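Local coordinates for protein putative ManD family dehydratase (Pantoea ananatis, PDB 3T6C) that dehydrates D-gluconate to 2-dehydro-3-deoxy-D-gluconate with low activity in vitro, using one magnesium ion per subunit, and belongs to the mandelate racemase/muconate lactonizing enzyme family, at residues 354-359 and 385-390. Sequence-based numbering, arbitrary orientation. Where two conformers were deposited one is given.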
ATOM      1  N   SER A 354     -17.171  31.740  23.496  1.00  8.99           N
ATOM      2  CA  SER A 354     -17.370  32.576  24.693  1.00 10.76           C
ATOM      3  C   SER A 354     -16.072  32.643  25.475  1.00 11.79           C
ATOM      4  O   SER A 354     -15.182  31.834  25.253  1.00  9.80           O
ATOM      5  CB  SER A 354     -18.478  32.013  25.592  1.00 12.66           C
ATOM      6  OG  SER A 354     -18.008  30.859  26.224  1.00 10.83           O
ATOM      7  N   PRO A 355     -15.951  33.599  26.431  1.00  9.30           N
ATOM      8  CA  PRO A 355     -14.742  33.581  27.239  1.00  9.27           C
ATOM      9  C   PRO A 355     -14.534  32.261  28.018  1.00 12.52           C
ATOM     10  O   PRO A 355     -13.393  31.959  28.357  1.00 10.47           O
ATOM     11  CB  PRO A 355     -14.991  34.710  28.233  1.00  8.09           C
ATOM     12  CG  PRO A 355     -15.727  35.738  27.380  1.00 10.94           C
ATOM     13  CD  PRO A 355     -16.710  34.856  26.588  1.00 10.29           C
ATOM     14  N   ILE A 356     -15.606  31.525  28.308  1.00 10.45           N
ATOM     15  CA  ILE A 356     -15.511  30.178  28.888  1.00  9.97           C
ATOM     16  C   ILE A 356     -14.723  29.239  27.965  1.00 11.27           C
ATOM     17  O   ILE A 356     -13.795  28.543  28.438  1.00 10.28           O
ATOM     18  CB  ILE A 356     -16.899  29.623  29.168  1.00  8.86           C
ATOM     19  CG1 ILE A 356     -17.648  30.544  30.101  1.00 11.16           C
ATOM     20  CG2 ILE A 356     -16.804  28.198  29.783  1.00 14.12           C
ATOM     21  CD1 ILE A 356     -19.178  30.329  30.050  1.00 14.11           C
ATOM     22  N   GLY A 357     -15.052  29.267  26.659  1.00  9.81           N
ATOM     23  CA  GLY A 357     -14.358  28.477  25.636  1.00  7.99           C
ATOM     24  C   GLY A 357     -12.907  28.928  25.476  1.00  9.89           C
ATOM     25  O   GLY A 357     -12.009  28.096  25.329  1.00 10.02           O
ATOM     26  N   VAL A 358     -12.682  30.239  25.559  1.00  9.43           N
ATOM     27  CA  VAL A 358     -11.305  30.756  25.506  1.00 10.69           C
ATOM     28  C   VAL A 358     -10.490  30.202  26.657  1.00 10.92           C
ATOM     29  O   VAL A 358      -9.344  29.753  26.469  1.00 10.49           O
ATOM     30  CB  VAL A 358     -11.304  32.286  25.559  1.00 11.41           C
ATOM     31  CG1 VAL A 358      -9.867  32.827  25.708  1.00 11.56           C
ATOM     32  CG2 VAL A 358     -11.936  32.794  24.286  1.00 10.42           C
ATOM     33  N   CYS A 359     -11.065  30.199  27.862  1.00 12.33           N
ATOM     34  CA  CYS A 359     -10.365  29.619  29.026  1.00 11.23           C
ATOM     35  C   CYS A 359     -10.135  28.122  28.870  1.00 10.26           C
ATOM     36  O   CYS A 359      -9.047  27.634  29.158  1.00 10.60           O
ATOM     37  CB  CYS A 359     -11.140  29.894  30.327  1.00  8.82           C
ATOM     38  SG  CYS A 359     -11.080  31.627  30.838  1.00 13.15           S
ATOM     39  N   GLU A 385     -16.544  42.277  31.527  0.50 12.96           N
ATOM     40  CA  GLU A 385     -17.506  42.544  32.577  0.50 12.01           C
ATOM     41  C   GLU A 385     -18.501  41.398  32.750  0.50 13.29           C
ATOM     42  O   GLU A 385     -18.771  40.967  33.873  0.50 13.40           O
ATOM     43  CB  GLU A 385     -18.287  43.801  32.190  0.50 10.57           C
ATOM     44  CG  GLU A 385     -19.254  44.293  33.247  0.50 15.73           C
ATOM     45  CD  GLU A 385     -19.294  45.816  33.312  0.50 24.56           C
ATOM     46  OE1 GLU A 385     -19.518  46.323  34.396  0.50 17.30           O
ATOM     47  OE2 GLU A 385     -19.090  46.505  32.291  0.50 31.57           O
ATOM     48  N   VAL A 386     -19.061  40.930  31.636  1.00 12.11           N
ATOM     49  CA  VAL A 386     -20.063  39.836  31.675  1.00 11.13           C
ATOM     50  C   VAL A 386     -19.444  38.506  32.104  1.00 10.79           C
ATOM     51  O   VAL A 386     -20.089  37.707  32.763  1.00 12.17           O
ATOM     52  CB  VAL A 386     -20.776  39.675  30.326  1.00  9.76           C
ATOM     53  CG1 VAL A 386     -21.669  38.435  30.313  1.00 12.58           C
ATOM     54  CG2 VAL A 386     -21.678  40.942  30.077  1.00 12.23           C
ATOM     55  N   PHE A 387     -18.171  38.321  31.777  1.00  9.85           N
ATOM     56  CA  PHE A 387     -17.447  37.103  32.151  1.00  9.56           C
ATOM     57  C   PHE A 387     -16.229  37.402  33.003  1.00 12.90           C
ATOM     58  O   PHE A 387     -15.121  37.404  32.503  1.00 12.97           O
ATOM     59  CB  PHE A 387     -17.012  36.337  30.881  1.00 10.86           C
ATOM     60  CG  PHE A 387     -18.154  35.833  30.033  1.00 11.48           C
ATOM     61  CD1 PHE A 387     -18.703  36.649  29.013  1.00 11.61           C
ATOM     62  CD2 PHE A 387     -18.645  34.555  30.206  1.00 10.83           C
ATOM     63  CE1 PHE A 387     -19.763  36.166  28.203  1.00 11.49           C
ATOM     64  CE2 PHE A 387     -19.661  34.063  29.425  1.00  9.34           C
ATOM     65  CZ  PHE A 387     -20.232  34.873  28.410  1.00  9.60           C
ATOM     66  N   PRO A 388     -16.410  37.633  34.310  1.00 11.52           N
ATOM     67  CA  PRO A 388     -15.228  37.902  35.155  1.00 10.17           C
ATOM     68  C   PRO A 388     -14.245  36.739  35.136  1.00 11.94           C
ATOM     69  O   PRO A 388     -14.654  35.565  35.196  1.00 12.62           O
ATOM     70  CB  PRO A 388     -15.830  38.061  36.564  1.00 12.17           C
ATOM     71  CG  PRO A 388     -17.252  38.494  36.290  1.00 15.86           C
ATOM     72  CD  PRO A 388     -17.673  37.761  35.046  1.00 13.40           C
ATOM     73  N   GLY A 389     -12.949  37.057  35.047  1.00 12.05           N
ATOM     74  CA  GLY A 389     -11.933  36.001  34.948  1.00 13.16           C
ATOM     75  C   GLY A 389     -11.260  35.851  33.600  1.00 12.62           C
ATOM     76  O   GLY A 389     -10.459  34.946  33.422  1.00 14.41           O
ATOM     77  N   CYS A 390     -11.568  36.701  32.620  1.00 12.08           N
ATOM     78  CA  CYS A 390     -10.946  36.524  31.312  1.00 12.66           C
ATOM     79  C   CYS A 390      -9.413  36.593  31.463  1.00 14.02           C
ATOM     80  O   CYS A 390      -8.919  37.332  32.343  1.00 14.14           O
ATOM     81  CB  CYS A 390     -11.374  37.656  30.391  1.00 11.93           C
ATOM     82  SG  CYS A 390     -13.104  37.484  29.834  1.00 14.07           S
TER
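Pro355 lays the CD side of its pyrrolidine ring over one face of the Phe387 phenyl ring. Its CD stands 3.6 Å from the centroid of the Phe387 ring and 13° off the ring normal, which meets the geometry of a CH-pi contact. Pro355 CG continues the overlap toward the root of the phenyl, 3.5 Å from Phe387 CD1. The phenyl is carried there by a chi1 of -64°, with CG anti to the carbonyl carbon. Ile356 comes from another direction: its CD1 lies near the plane of the Phe387 ring, at the edge, 3.8 Å from Phe387 CE2. Cys390 extends the apolar patch at the CB end of the proline, its SG 3.7 Å from Pro355 CB. Both partners of Pro355 are delivered by one type II beta turn, Phe387 to Cys390, in which Gly389 takes the positive phi of 108°. No hydrogen bond crosses between the segments; the closest approaches are between apolar side chains. Pro355 opens its helix behind the N-cap residue Ser354, whose OG accepts a weak bond from Gly357 N at 3.4 Å. Contacts of Ser354, Ile356 and Phe387 with Val46 on strand 44-51, and of Ile356 with Leu59 on strand 57-61, bring the antiparallel sheet of the N-terminal domain against this corner. The contact thus joins the start of helix 355-367 in the (beta/alpha)7beta barrel domain of this enolase-superfamily enzyme to the turn leading from helix 381-386 toward strand 392-394.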